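Local coordinates for protein beta 1-3 glucanase (Clostridium beijerinckii NCIMB 8052, PDB 5H4E) that probably hydrolyses beta-1,3-glucan chains, as expected of a glycoside hydrolase family 64 domain, at residues W28-K33 and I93-Y98; A87-I92 and A139-T144; H240-T245 and H310-P315. All coordinates share one frame; numbering follows the deposited sequence.

Interaction 1: residues W28-K33 and I93-Y98; sequences WAIVGK and IGARMY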
ATOM      1  N   TRP A  28     -12.004 -14.365  -1.151  1.00 15.37           N
ATOM      2  CA  TRP A  28     -10.752 -13.983  -0.506  1.00 19.91           C
ATOM      3  C   TRP A  28      -9.652 -15.032  -0.665  1.00 19.21           C
ATOM      4  O   TRP A  28      -9.926 -16.234  -0.790  1.00 19.15           O
ATOM      5  CB  TRP A  28     -10.978 -13.696   0.976  1.00 15.58           C
ATOM      6  CG  TRP A  28     -11.383 -14.896   1.765  1.00 19.90           C
ATOM      7  CD1 TRP A  28     -12.660 -15.312   2.029  1.00 20.75           C
ATOM      8  CD2 TRP A  28     -10.519 -15.828   2.407  1.00 19.38           C
ATOM      9  NE1 TRP A  28     -12.637 -16.445   2.798  1.00 21.07           N
ATOM     10  CE2 TRP A  28     -11.333 -16.787   3.037  1.00 20.92           C
ATOM     11  CE3 TRP A  28      -9.130 -15.951   2.512  1.00 21.10           C
ATOM     12  CZ2 TRP A  28     -10.809 -17.852   3.753  1.00 19.31           C
ATOM     13  CZ3 TRP A  28      -8.615 -17.011   3.228  1.00 20.60           C
ATOM     14  CH2 TRP A  28      -9.453 -17.944   3.841  1.00 20.92           C
ATOM     15  N   ALA A  29      -8.413 -14.552  -0.668  1.00 17.96           N
ATOM     16  CA  ALA A  29      -7.219 -15.387  -0.644  1.00 18.74           C
ATOM     17  C   ALA A  29      -6.145 -14.651   0.142  1.00 19.93           C
ATOM     18  O   ALA A  29      -6.048 -13.428   0.054  1.00 18.16           O
ATOM     19  CB  ALA A  29      -6.733 -15.694  -2.068  1.00 18.01           C
ATOM     20  N   ILE A  30      -5.352 -15.373   0.929  1.00 17.15           N
ATOM     21  CA  ILE A  30      -4.201 -14.753   1.599  1.00 18.99           C
ATOM     22  C   ILE A  30      -2.910 -15.362   1.070  1.00 20.22           C
ATOM     23  O   ILE A  30      -2.727 -16.578   1.125  1.00 20.80           O
ATOM     24  CB  ILE A  30      -4.239 -14.938   3.124  1.00 18.78           C
ATOM     25  CG1 ILE A  30      -5.516 -14.317   3.701  1.00 20.45           C
ATOM     26  CG2 ILE A  30      -3.011 -14.308   3.769  1.00 19.36           C
ATOM     27  CD1 ILE A  30      -5.703 -14.614   5.189  1.00 15.82           C
ATOM     28  N   VAL A  31      -2.021 -14.510   0.580  1.00 18.83           N
ATOM     29  CA  VAL A  31      -0.728 -14.946   0.091  1.00 19.42           C
ATOM     30  C   VAL A  31       0.363 -14.204   0.841  1.00 22.92           C
ATOM     31  O   VAL A  31       0.188 -13.048   1.226  1.00 23.65           O
ATOM     32  CB  VAL A  31      -0.604 -14.722  -1.427  1.00 20.00           C
ATOM     33  CG1 VAL A  31      -1.618 -15.581  -2.154  1.00 19.54           C
ATOM     34  CG2 VAL A  31      -0.822 -13.252  -1.771  1.00 21.75           C
ATOM     35  N   GLY A  32       1.487 -14.864   1.070  1.00 19.87           N
ATOM     36  CA  GLY A  32       2.532 -14.260   1.871  1.00 19.60           C
ATOM     37  C   GLY A  32       3.748 -15.158   1.939  1.00 20.57           C
ATOM     38  O   GLY A  32       3.934 -16.015   1.079  1.00 20.06           O
ATOM     39  N   LYS A  33       4.585 -14.955   2.952  1.00 20.20           N
ATOM     40  CA  LYS A  33       5.762 -15.800   3.119  1.00 24.07           C
ATOM     41  C   LYS A  33       5.794 -16.483   4.478  1.00 24.81           C
ATOM     42  O   LYS A  33       5.444 -15.883   5.491  1.00 22.44           O
ATOM     43  CB  LYS A  33       7.033 -14.981   2.918  1.00 24.08           C
ATOM     44  CG  LYS A  33       7.341 -14.745   1.443  1.00 29.44           C
ATOM     45  CD  LYS A  33       8.003 -13.403   1.224  1.00 29.69           C
ATOM     46  CE  LYS A  33       9.464 -13.412   1.599  1.00 38.15           C
ATOM     47  NZ  LYS A  33      10.071 -12.083   1.278  1.00 42.15           N
ATOM     48  N   ILE A  93       4.715 -13.290   7.189  1.00 22.23           N
ATOM     49  CA  ILE A  93       5.298 -12.028   6.745  1.00 22.18           C
ATOM     50  C   ILE A  93       4.940 -11.682   5.299  1.00 19.58           C
ATOM     51  O   ILE A  93       4.582 -12.560   4.509  1.00 22.15           O
ATOM     52  CB  ILE A  93       6.826 -12.048   6.901  1.00 25.36           C
ATOM     53  CG1 ILE A  93       7.438 -13.180   6.089  1.00 24.90           C
ATOM     54  CG2 ILE A  93       7.202 -12.215   8.365  1.00 25.34           C
ATOM     55  CD1 ILE A  93       8.927 -13.325   6.327  1.00 31.40           C
ATOM     56  N   GLY A  94       5.032 -10.390   4.979  1.00 18.58           N
ATOM     57  CA  GLY A  94       4.773  -9.882   3.642  1.00 24.22           C
ATOM     58  C   GLY A  94       3.472 -10.389   3.047  1.00 21.74           C
ATOM     59  O   GLY A  94       3.414 -10.748   1.873  1.00 22.63           O
ATOM     60  N   ALA A  95       2.423 -10.433   3.861  1.00 20.87           N
ATOM     61  CA  ALA A  95       1.175 -11.072   3.435  1.00 16.92           C
ATOM     62  C   ALA A  95       0.185 -10.077   2.847  1.00 17.85           C
ATOM     63  O   ALA A  95       0.170  -8.897   3.231  1.00 19.79           O
ATOM     64  CB  ALA A  95       0.536 -11.822   4.616  1.00 19.05           C
ATOM     65  N   ARG A  96      -0.612 -10.552   1.891  1.00 19.55           N
ATOM     66  CA  ARG A  96      -1.727  -9.790   1.344  1.00 17.45           C
ATOM     67  C   ARG A  96      -3.000 -10.632   1.362  1.00 18.62           C
ATOM     68  O   ARG A  96      -2.998 -11.782   0.914  1.00 19.25           O
ATOM     69  CB  ARG A  96      -1.440  -9.348  -0.085  1.00 16.64           C
ATOM     70  CG  ARG A  96      -0.282  -8.395  -0.217  1.00 20.98           C
ATOM     71  CD  ARG A  96      -0.080  -8.066  -1.670  1.00 24.32           C
ATOM     72  NE  ARG A  96       0.858  -6.979  -1.839  1.00 24.82           N
ATOM     73  CZ  ARG A  96       1.059  -6.340  -2.984  1.00 32.31           C
ATOM     74  NH1 ARG A  96       0.371  -6.677  -4.066  1.00 27.66           N
ATOM     75  NH2 ARG A  96       1.939  -5.349  -3.039  1.00 35.84           N
ATOM     76  N   MET A  97      -4.084 -10.059   1.878  1.00 16.28           N
ATOM     77  CA  MET A  97      -5.389 -10.691   1.755  1.00 16.32           C
ATOM     78  C   MET A  97      -6.155 -10.013   0.637  1.00 15.77           C
ATOM     79  O   MET A  97      -6.688  -8.927   0.834  1.00 16.33           O
ATOM     80  CB  MET A  97      -6.185 -10.605   3.063  1.00 17.16           C
ATOM     81  CG  MET A  97      -7.548 -11.293   2.993  1.00 15.90           C
ATOM     82  SD  MET A  97      -8.272 -11.374   4.651  1.00 19.44           S
ATOM     83  CE  MET A  97      -9.658 -12.477   4.404  1.00 17.11           C
ATOM     84  N   TYR A  98      -6.198 -10.638  -0.537  1.00 17.50           N
ATOM     85  CA  TYR A  98      -6.959 -10.095  -1.660  1.00 14.66           C
ATOM     86  C   TYR A  98      -8.432 -10.420  -1.473  1.00 16.00           C
ATOM     87  O   TYR A  98      -8.779 -11.557  -1.186  1.00 15.03           O
ATOM     88  CB  TYR A  98      -6.488 -10.685  -3.006  1.00 17.51           C
ATOM     89  CG  TYR A  98      -5.109 -10.262  -3.454  1.00 18.67           C
ATOM     90  CD1 TYR A  98      -4.926  -9.099  -4.192  1.00 23.68           C
ATOM     91  CD2 TYR A  98      -3.998 -11.050  -3.180  1.00 20.57           C
ATOM     92  CE1 TYR A  98      -3.675  -8.716  -4.619  1.00 20.38           C
ATOM     93  CE2 TYR A  98      -2.737 -10.672  -3.599  1.00 24.70           C
ATOM     94  CZ  TYR A  98      -2.585  -9.503  -4.327  1.00 23.46           C
ATOM     95  OH  TYR A  98      -1.337  -9.115  -4.756  1.00 28.55           O
TER

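Interaction 2: residues A87-I92 and A139-T144; sequences AYIPKI and AEMAWT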
ATOM      1  N   ALA A  87     -10.778 -15.967   7.817  1.00 18.42           N
ATOM      2  CA  ALA A  87      -9.508 -16.660   7.674  1.00 20.63           C
ATOM      3  C   ALA A  87      -8.785 -16.757   9.019  1.00 20.60           C
ATOM      4  O   ALA A  87      -8.910 -15.863   9.865  1.00 20.86           O
ATOM      5  CB  ALA A  87      -8.637 -15.939   6.662  1.00 18.63           C
ATOM      6  N   TYR A  88      -8.055 -17.847   9.225  1.00 19.09           N
ATOM      7  CA  TYR A  88      -7.097 -17.930  10.335  1.00 21.56           C
ATOM      8  C   TYR A  88      -5.707 -17.658   9.806  1.00 20.40           C
ATOM      9  O   TYR A  88      -5.350 -18.191   8.764  1.00 21.33           O
ATOM     10  CB  TYR A  88      -7.105 -19.310  10.997  1.00 21.37           C
ATOM     11  CG  TYR A  88      -8.425 -19.759  11.564  1.00 20.94           C
ATOM     12  CD1 TYR A  88      -8.927 -19.189  12.730  1.00 21.33           C
ATOM     13  CD2 TYR A  88      -9.152 -20.781  10.960  1.00 23.81           C
ATOM     14  CE1 TYR A  88     -10.119 -19.611  13.273  1.00 21.59           C
ATOM     15  CE2 TYR A  88     -10.355 -21.211  11.494  1.00 23.52           C
ATOM     16  CZ  TYR A  88     -10.826 -20.623  12.653  1.00 26.44           C
ATOM     17  OH  TYR A  88     -12.014 -21.024  13.199  1.00 28.90           O
ATOM     18  N   ILE A  89      -4.915 -16.837  10.497  1.00 18.46           N
ATOM     19  CA  ILE A  89      -3.491 -16.756  10.154  1.00 17.21           C
ATOM     20  C   ILE A  89      -2.618 -17.101  11.347  1.00 18.19           C
ATOM     21  O   ILE A  89      -2.968 -16.794  12.499  1.00 18.77           O
ATOM     22  CB  ILE A  89      -3.056 -15.345   9.618  1.00 17.97           C
ATOM     23  CG1 ILE A  89      -3.417 -14.245  10.608  1.00 17.12           C
ATOM     24  CG2 ILE A  89      -3.685 -15.059   8.267  1.00 18.62           C
ATOM     25  CD1 ILE A  89      -2.625 -12.967  10.384  1.00 17.59           C
ATOM     26  N   PRO A  90      -1.486 -17.768  11.075  1.00 21.33           N
ATOM     27  CA  PRO A  90      -0.410 -17.963  12.040  1.00 20.30           C
ATOM     28  C   PRO A  90       0.575 -16.828  11.845  1.00 18.93           C
ATOM     29  O   PRO A  90       0.268 -15.943  11.042  1.00 18.69           O
ATOM     30  CB  PRO A  90       0.184 -19.303  11.619  1.00 20.67           C
ATOM     31  CG  PRO A  90       0.109 -19.229  10.123  1.00 22.62           C
ATOM     32  CD  PRO A  90      -1.184 -18.454   9.801  1.00 19.27           C
ATOM     33  N   LYS A  91       1.709 -16.833  12.542  1.00 19.60           N
ATOM     34  CA  LYS A  91       2.783 -15.885  12.242  1.00 20.64           C
ATOM     35  C   LYS A  91       3.053 -15.936  10.736  1.00 23.74           C
ATOM     36  O   LYS A  91       3.031 -17.016  10.141  1.00 20.71           O
ATOM     37  CB  LYS A  91       4.053 -16.217  13.025  1.00 23.92           C
ATOM     38  CG  LYS A  91       3.919 -16.132  14.539  1.00 24.78           C
ATOM     39  CD  LYS A  91       3.840 -14.708  15.010  1.00 28.34           C
ATOM     40  CE  LYS A  91       3.882 -14.632  16.545  1.00 28.49           C
ATOM     41  NZ  LYS A  91       5.112 -15.267  17.111  1.00 36.69           N
ATOM     42  N   ILE A  92       3.264 -14.772  10.124  1.00 21.91           N
ATOM     43  CA  ILE A  92       3.389 -14.693   8.669  1.00 21.41           C
ATOM     44  C   ILE A  92       3.970 -13.336   8.288  1.00 20.38           C
ATOM     45  O   ILE A  92       3.762 -12.342   8.987  1.00 20.81           O
ATOM     46  CB  ILE A  92       2.011 -14.918   7.966  1.00 17.99           C
ATOM     47  CG1 ILE A  92       2.173 -15.118   6.452  1.00 19.23           C
ATOM     48  CG2 ILE A  92       1.044 -13.776   8.276  1.00 18.02           C
ATOM     49  CD1 ILE A  92       0.872 -15.550   5.757  1.00 18.71           C
ATOM     50  N   ALA A 139      -5.813  -6.216   1.825  1.00 15.06           N
ATOM     51  CA  ALA A 139      -5.250  -5.801   3.110  1.00 15.14           C
ATOM     52  C   ALA A 139      -3.810  -6.286   3.172  1.00 14.72           C
ATOM     53  O   ALA A 139      -3.498  -7.389   2.693  1.00 17.20           O
ATOM     54  CB  ALA A 139      -6.065  -6.371   4.264  1.00 15.52           C
ATOM     55  N   GLU A 140      -2.914  -5.472   3.726  1.00 16.48           N
ATOM     56  CA  GLU A 140      -1.523  -5.898   3.916  1.00 18.40           C
ATOM     57  C   GLU A 140      -1.303  -6.231   5.387  1.00 17.81           C
ATOM     58  O   GLU A 140      -1.837  -5.550   6.252  1.00 15.92           O
ATOM     59  CB  GLU A 140      -0.556  -4.803   3.452  1.00 17.83           C
ATOM     60  CG  GLU A 140      -0.705  -4.510   1.957  1.00 18.07           C
ATOM     61  CD  GLU A 140       0.146  -3.359   1.469  1.00 20.34           C
ATOM     62  OE1 GLU A 140       0.424  -2.435   2.256  1.00 21.65           O
ATOM     63  OE2 GLU A 140       0.507  -3.370   0.275  1.00 23.47           O
ATOM     64  N   MET A 141      -0.545  -7.285   5.684  1.00 15.98           N
ATOM     65  CA  MET A 141      -0.328  -7.616   7.095  1.00 16.78           C
ATOM     66  C   MET A 141       0.929  -8.429   7.326  1.00 18.58           C
ATOM     67  O   MET A 141       1.435  -9.094   6.423  1.00 17.78           O
ATOM     68  CB  MET A 141      -1.526  -8.372   7.665  1.00 17.64           C
ATOM     69  CG  MET A 141      -1.511  -9.839   7.374  1.00 18.05           C
ATOM     70  SD  MET A 141      -3.178 -10.372   6.988  1.00 28.76           S
ATOM     71  CE  MET A 141      -3.248  -9.706   5.339  1.00 20.22           C
ATOM     72  N   ALA A 142       1.446  -8.334   8.544  1.00 18.48           N
ATOM     73  CA  ALA A 142       2.536  -9.199   8.979  1.00 20.29           C
ATOM     74  C   ALA A 142       2.382  -9.425  10.472  1.00 19.78           C
ATOM     75  O   ALA A 142       2.034  -8.506  11.216  1.00 19.27           O
ATOM     76  CB  ALA A 142       3.881  -8.591   8.656  1.00 17.44           C
ATOM     77  N   TRP A 143       2.611 -10.659  10.899  1.00 18.57           N
ATOM     78  CA  TRP A 143       2.545 -10.991  12.304  1.00 17.03           C
ATOM     79  C   TRP A 143       3.892 -11.590  12.658  1.00 21.79           C
ATOM     80  O   TRP A 143       4.236 -12.677  12.190  1.00 21.08           O
ATOM     81  CB  TRP A 143       1.399 -11.956  12.585  1.00 17.87           C
ATOM     82  CG  TRP A 143       1.199 -12.289  14.034  1.00 17.71           C
ATOM     83  CD1 TRP A 143       1.695 -11.620  15.122  1.00 21.36           C
ATOM     84  CD2 TRP A 143       0.453 -13.391  14.545  1.00 21.56           C
ATOM     85  NE1 TRP A 143       1.296 -12.248  16.285  1.00 22.27           N
ATOM     86  CE2 TRP A 143       0.533 -13.340  15.953  1.00 21.25           C
ATOM     87  CE3 TRP A 143      -0.272 -14.426  13.945  1.00 20.08           C
ATOM     88  CZ2 TRP A 143      -0.099 -14.276  16.767  1.00 21.08           C
ATOM     89  CZ3 TRP A 143      -0.889 -15.354  14.750  1.00 22.97           C
ATOM     90  CH2 TRP A 143      -0.797 -15.277  16.148  1.00 20.12           C
ATOM     91  N   THR A 144       4.662 -10.857  13.454  1.00 22.61           N
ATOM     92  CA  THR A 144       6.031 -11.247  13.761  1.00 26.39           C
ATOM     93  C   THR A 144       6.236 -11.371  15.255  1.00 29.45           C
ATOM     94  O   THR A 144       5.281 -11.303  16.030  1.00 26.74           O
ATOM     95  CB  THR A 144       7.028 -10.228  13.212  1.00 24.92           C
ATOM     96  OG1 THR A 144       6.860  -8.990  13.914  1.00 25.97           O
ATOM     97  CG2 THR A 144       6.782  -9.993  11.720  1.00 28.77           C
TER

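Interaction 3: residues H240-T245 and H310-P315; sequences HELTFT and HVMLDP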
ATOM      1  N   HIS A 240      21.467  25.944   2.692  1.00 23.32           N
ATOM      2  CA  HIS A 240      20.753  25.943   3.962  1.00 26.49           C
ATOM      3  C   HIS A 240      20.727  24.532   4.532  1.00 25.06           C
ATOM      4  O   HIS A 240      20.892  23.566   3.795  1.00 26.97           O
ATOM      5  CB  HIS A 240      19.329  26.485   3.804  1.00 20.65           C
ATOM      6  CG  HIS A 240      19.271  27.879   3.260  1.00 25.06           C
ATOM      7  ND1 HIS A 240      19.376  28.157   1.915  1.00 26.20           N
ATOM      8  CD2 HIS A 240      19.151  29.078   3.882  1.00 29.11           C
ATOM      9  CE1 HIS A 240      19.313  29.464   1.728  1.00 27.45           C
ATOM     10  NE2 HIS A 240      19.173  30.045   2.906  1.00 30.95           N
ATOM     11  N   GLU A 241      20.528  24.420   5.843  1.00 23.93           N
ATOM     12  CA  GLU A 241      20.438  23.117   6.501  1.00 26.00           C
ATOM     13  C   GLU A 241      18.997  22.652   6.608  1.00 27.53           C
ATOM     14  O   GLU A 241      18.098  23.434   6.934  1.00 24.84           O
ATOM     15  CB  GLU A 241      21.051  23.151   7.906  1.00 25.89           C
ATOM     16  CG  GLU A 241      22.572  23.137   7.942  1.00 30.90           C
ATOM     17  CD  GLU A 241      23.167  21.807   7.500  1.00 30.98           C
ATOM     18  OE1 GLU A 241      22.849  20.760   8.117  1.00 30.13           O
ATOM     19  OE2 GLU A 241      23.971  21.819   6.546  1.00 29.62           O
ATOM     20  N   LEU A 242      18.792  21.373   6.323  1.00 22.78           N
ATOM     21  CA  LEU A 242      17.525  20.704   6.583  1.00 21.50           C
ATOM     22  C   LEU A 242      17.685  19.922   7.870  1.00 23.73           C
ATOM     23  O   LEU A 242      18.408  18.929   7.911  1.00 25.38           O
ATOM     24  CB  LEU A 242      17.151  19.778   5.421  1.00 23.10           C
ATOM     25  CG  LEU A 242      15.969  18.823   5.582  1.00 24.80           C
ATOM     26  CD1 LEU A 242      14.764  19.565   6.065  1.00 29.78           C
ATOM     27  CD2 LEU A 242      15.667  18.185   4.234  1.00 22.24           C
ATOM     28  N   THR A 243      17.026  20.370   8.924  1.00 23.27           N
ATOM     29  CA  THR A 243      17.174  19.730  10.220  1.00 25.29           C
ATOM     30  C   THR A 243      15.844  19.246  10.745  1.00 28.67           C
ATOM     31  O   THR A 243      14.883  20.016  10.819  1.00 27.16           O
ATOM     32  CB  THR A 243      17.797  20.682  11.239  1.00 25.92           C
ATOM     33  OG1 THR A 243      19.043  21.164  10.720  1.00 26.46           O
ATOM     34  CG2 THR A 243      18.031  19.970  12.563  1.00 28.08           C
ATOM     35  N   PHE A 244      15.786  17.965  11.099  1.00 29.34           N
ATOM     36  CA  PHE A 244      14.557  17.402  11.622  1.00 28.48           C
ATOM     37  C   PHE A 244      14.830  16.368  12.708  1.00 32.33           C
ATOM     38  O   PHE A 244      15.924  15.803  12.806  1.00 30.15           O
ATOM     39  CB  PHE A 244      13.718  16.796  10.489  1.00 29.09           C
ATOM     40  CG  PHE A 244      14.250  15.493   9.949  1.00 27.36           C
ATOM     41  CD1 PHE A 244      15.165  15.480   8.904  1.00 27.12           C
ATOM     42  CD2 PHE A 244      13.805  14.280  10.461  1.00 28.30           C
ATOM     43  CE1 PHE A 244      15.641  14.275   8.396  1.00 28.76           C
ATOM     44  CE2 PHE A 244      14.277  13.075   9.956  1.00 27.44           C
ATOM     45  CZ  PHE A 244      15.199  13.076   8.930  1.00 26.86           C
ATOM     46  N   THR A 245      13.816  16.139  13.530  1.00 28.82           N
ATOM     47  CA  THR A 245      13.902  15.169  14.598  1.00 30.28           C
ATOM     48  C   THR A 245      12.748  14.188  14.492  1.00 35.17           C
ATOM     49  O   THR A 245      11.606  14.592  14.292  1.00 32.46           O
ATOM     50  CB  THR A 245      13.877  15.852  15.970  1.00 32.25           C
ATOM     51  OG1 THR A 245      14.926  16.825  16.033  1.00 35.72           O
ATOM     52  CG2 THR A 245      14.067  14.835  17.086  1.00 35.50           C
ATOM     53  N   HIS A 310       4.509  18.254   0.288  1.00 16.53           N
ATOM     54  CA  HIS A 310       5.013  19.606  -0.001  1.00 18.65           C
ATOM     55  C   HIS A 310       5.368  20.367   1.287  1.00 16.97           C
ATOM     56  O   HIS A 310       4.835  21.437   1.556  1.00 17.04           O
ATOM     57  CB  HIS A 310       3.997  20.410  -0.839  1.00 16.70           C
ATOM     58  CG  HIS A 310       4.573  21.638  -1.490  1.00 18.13           C
ATOM     59  ND1 HIS A 310       4.705  21.761  -2.860  1.00 18.22           N
ATOM     60  CD2 HIS A 310       5.023  22.806  -0.965  1.00 19.32           C
ATOM     61  CE1 HIS A 310       5.221  22.946  -3.148  1.00 17.53           C
ATOM     62  NE2 HIS A 310       5.421  23.599  -2.019  1.00 19.95           N
ATOM     63  N   VAL A 311       6.284  19.814   2.073  1.00 18.41           N
ATOM     64  CA  VAL A 311       6.763  20.480   3.281  1.00 17.65           C
ATOM     65  C   VAL A 311       8.283  20.355   3.430  1.00 19.94           C
ATOM     66  O   VAL A 311       8.814  20.515   4.534  1.00 19.65           O
ATOM     67  CB  VAL A 311       6.085  19.923   4.566  1.00 19.48           C
ATOM     68  CG1 VAL A 311       4.654  20.455   4.707  1.00 18.54           C
ATOM     69  CG2 VAL A 311       6.123  18.386   4.595  1.00 18.84           C
ATOM     70  N   MET A 312       8.975  20.089   2.319  1.00 15.85           N
ATOM     71  CA  MET A 312      10.430  19.930   2.344  1.00 18.57           C
ATOM     72  C   MET A 312      11.129  21.178   2.901  1.00 20.60           C
ATOM     73  O   MET A 312      12.205  21.085   3.490  1.00 20.63           O
ATOM     74  CB  MET A 312      10.956  19.596   0.940  1.00 15.52           C
ATOM     75  CG  MET A 312      11.020  18.078   0.659  1.00 18.21           C
ATOM     76  SD  MET A 312      12.123  17.213   1.804  1.00 20.77           S
ATOM     77  CE  MET A 312      13.750  17.667   1.172  1.00 18.58           C
ATOM     78  N   LEU A 313      10.503  22.338   2.744  1.00 20.55           N
ATOM     79  CA  LEU A 313      11.094  23.578   3.262  1.00 20.68           C
ATOM     80  C   LEU A 313      10.633  23.930   4.677  1.00 22.56           C
ATOM     81  O   LEU A 313      10.964  24.999   5.188  1.00 19.15           O
ATOM     82  CB  LEU A 313      10.779  24.738   2.315  1.00 21.45           C
ATOM     83  CG  LEU A 313      11.319  24.528   0.900  1.00 24.98           C
ATOM     84  CD1 LEU A 313      10.837  25.591  -0.065  1.00 25.14           C
ATOM     85  CD2 LEU A 313      12.839  24.461   0.904  1.00 20.73           C
ATOM     86  N   ASP A 314       9.871  23.043   5.311  1.00 18.54           N
ATOM     87  CA  ASP A 314       9.378  23.302   6.670  1.00 20.35           C
ATOM     88  C   ASP A 314       9.510  22.065   7.555  1.00 23.22           C
ATOM     89  O   ASP A 314       8.498  21.512   8.005  1.00 21.13           O
ATOM     90  CB  ASP A 314       7.910  23.767   6.624  1.00 17.95           C
ATOM     91  CG  ASP A 314       7.405  24.299   7.968  1.00 25.11           C
ATOM     92  OD1 ASP A 314       8.219  24.591   8.871  1.00 26.75           O
ATOM     93  OD2 ASP A 314       6.177  24.450   8.110  1.00 27.73           O
ATOM     94  N   PRO A 315      10.753  21.621   7.807  1.00 20.16           N
ATOM     95  CA  PRO A 315      10.970  20.405   8.611  1.00 21.97           C
ATOM     96  C   PRO A 315      10.380  20.452  10.028  1.00 25.27           C
ATOM     97  O   PRO A 315      10.005  19.399  10.545  1.00 25.69           O
ATOM     98  CB  PRO A 315      12.497  20.299   8.681  1.00 22.51           C
ATOM     99  CG  PRO A 315      12.991  21.691   8.423  1.00 22.22           C
ATOM    100  CD  PRO A 315      12.025  22.249   7.408  1.00 21.42           C
TER
HETATM  101  O   HOH W   1      11.352  18.048  12.678  1.00 35.89           O

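Interaction 1: residues W28-K33 and I93-Y98
The carbonyl oxygen of Val31 is gripped twice from the facing strand: Arg96 N donates to it at 2.7 Å, with an N-H...O angle of 165°, and Ala95 CA approaches it at 3.1 Å as a CA-H...O contact. Val31 N completes this hydrogen-bonded pair by donating to Arg96 O at 2.9 Å. Ala29 and Tyr98 form the next such pair, again with a bond each way, and the short axes of the two strands run antiparallel at 168°. Beyond Val31 the register slips by one residue, because Gly94 and Ala95 together lie opposite Gly32; pairing then resumes between Lys33 and Ile93, whose backbones exchange two bonds.

On the face bearing Ile30 and Met97, the Met97 chain is extended beyond CG and crosses Ile30 and Trp28 obliquely. CG lies anti to the backbone N (chi1 -178°), where it meets Ile30 CG1 at 3.7 Å, while CE reaches Trp28 CB at 3.9 Å and lies obliquely to the indole. Trp28 NE1 is bonded to Gln84 O. The other face carries Val31, Arg96 and Tyr98. There Val31 CG2 touches the edge of the phenol ring at Tyr98 CE2, 3.7 Å away and close to the ring plane. Arg96 NH1, with the hydroxyl lying near its guanidinium plane, donates to Tyr98 OH at 3.1 Å, a bond that ties the two side-chain ends together on this face. Tyr119 packs against all three of these side chains.

Paired bonds, side chains alternating between faces and a one-residue slip identify an antiparallel strand pair interrupted by a beta bulge.

Interaction 2: residues A87-I92 and A139-T144
A short antiparallel bridge between Ile92 and Trp143 marks the point where the chain, after a loop at Pro90 and Lys91, leaves one sheet and joins another. Trp143 N donates to Ile92 O at 2.8 Å, and Ile92 N returns a bond to Trp143 O at 3.1 Å, coming in the carbonyl plane on a lone pair (C=O...N 140°).

Trp143 gives the largest single share of the buried surface, and residues 89-91 approach its indole over one face and at its edge. Its CG, anti to the backbone N (chi1 -176°), carries the indole out toward Lys91 and Pro90. Over one indole face lies Lys91, whose chain crosses the ring system at about a right angle: its CD is 3.5 Å from the centroid of the five-membered ring and 3° off the normal, a CH-pi contact centred on that ring and so toward the rim of the indole as a whole. Lys91 CE follows at 3.5 Å from Trp143 NE1. The ammonium is more distant, so any cation-pi attraction is weak at most. At the ring edge, near its plane, Ile89 O meets Trp143 CZ3 at 3.4 Å. Pro90 C lies 3.3 Å from Trp143 CE3. Ile89 CD1 also approaches Met141 SD at 4.3 Å.

Val9 and Leu148 also touch the indole. Side chains of two sheets thus pack together where strand 86-92, broken by a short loop, passes between them, consistent with the beta-barrel part of family 64 glucanases.

Interaction 3: residues H240-T245 and H310-P315
Met312 and Pro315 are the residues by which loop 310-315 touches strand 242-246, and the backbone before them is a helix end followed by a turn. His310 ends helix 294-309 in a Schellman motif, with positive phi and two bonds back into the last helical turn. Val311 then opens a type I beta turn, closed by Asp314 N donating to Val311 O at 2.8 Å; the same oxygen also accepts from Trp318 NE1.

Within that turn, Met312 sends its side chain to the strand. The chain is bent at chi2 (-61°) and again at chi3 (-76°), the second bend setting CE, which meets Leu242 CD2 at 3.6 Å. The two side chains cross at about a right angle. Phe260 and Trp318 each pack on both of them, and the Met312 backbone is fixed by hydrogen bonds to Tyr229 and Tyr237. Asp314 turns away, its OD2 bonded to His317 ND1.

Pro315 follows; it and Leu242 contribute nearly equal, and the largest, areas. Its CB lies 3.5 Å from Leu242 CD1, the other branch of the leucine, so the two methyls of Leu242 serve two different partners. Pro315 CB also presses on the backbone at Thr243 O, 3.2 Å away, and meets Phe244 CB at 4.1 Å. Past the ring, a water accepts from Thr245 N at 3.2 Å and donates to Pro315 O at 2.9 Å.

No direct hydrogen bond joins the segments. The geometry implies adhesion by apolar packing of Leu242 against Met312 and Pro315, with one water linking polar backbone groups that do not meet directly.

Interactions 1 and 2 adjoin, their centres 7 Å apart, and their segments alternate along the chain. Residues 87-92 lead directly into 93-98, and strand 95-101 lies between 26-33 and 136-144 in one antiparallel sheet; Met97 N to Ala139 O (2.9 Å) is a probable hydrogen bond between the two contacts. Interaction 3 comes later in sequence. Its centre is 37 Å from that of interaction 1 and 36 Å from that of interaction 2, with nearest atoms about 24 and 21 Å away. It joins a separate four-stranded sheet to a loop following helix 294-309. The contacts thus sample an all-beta region and a mixed helix-and-sheet region, consistent with the two-part architecture of family 64 glucanases.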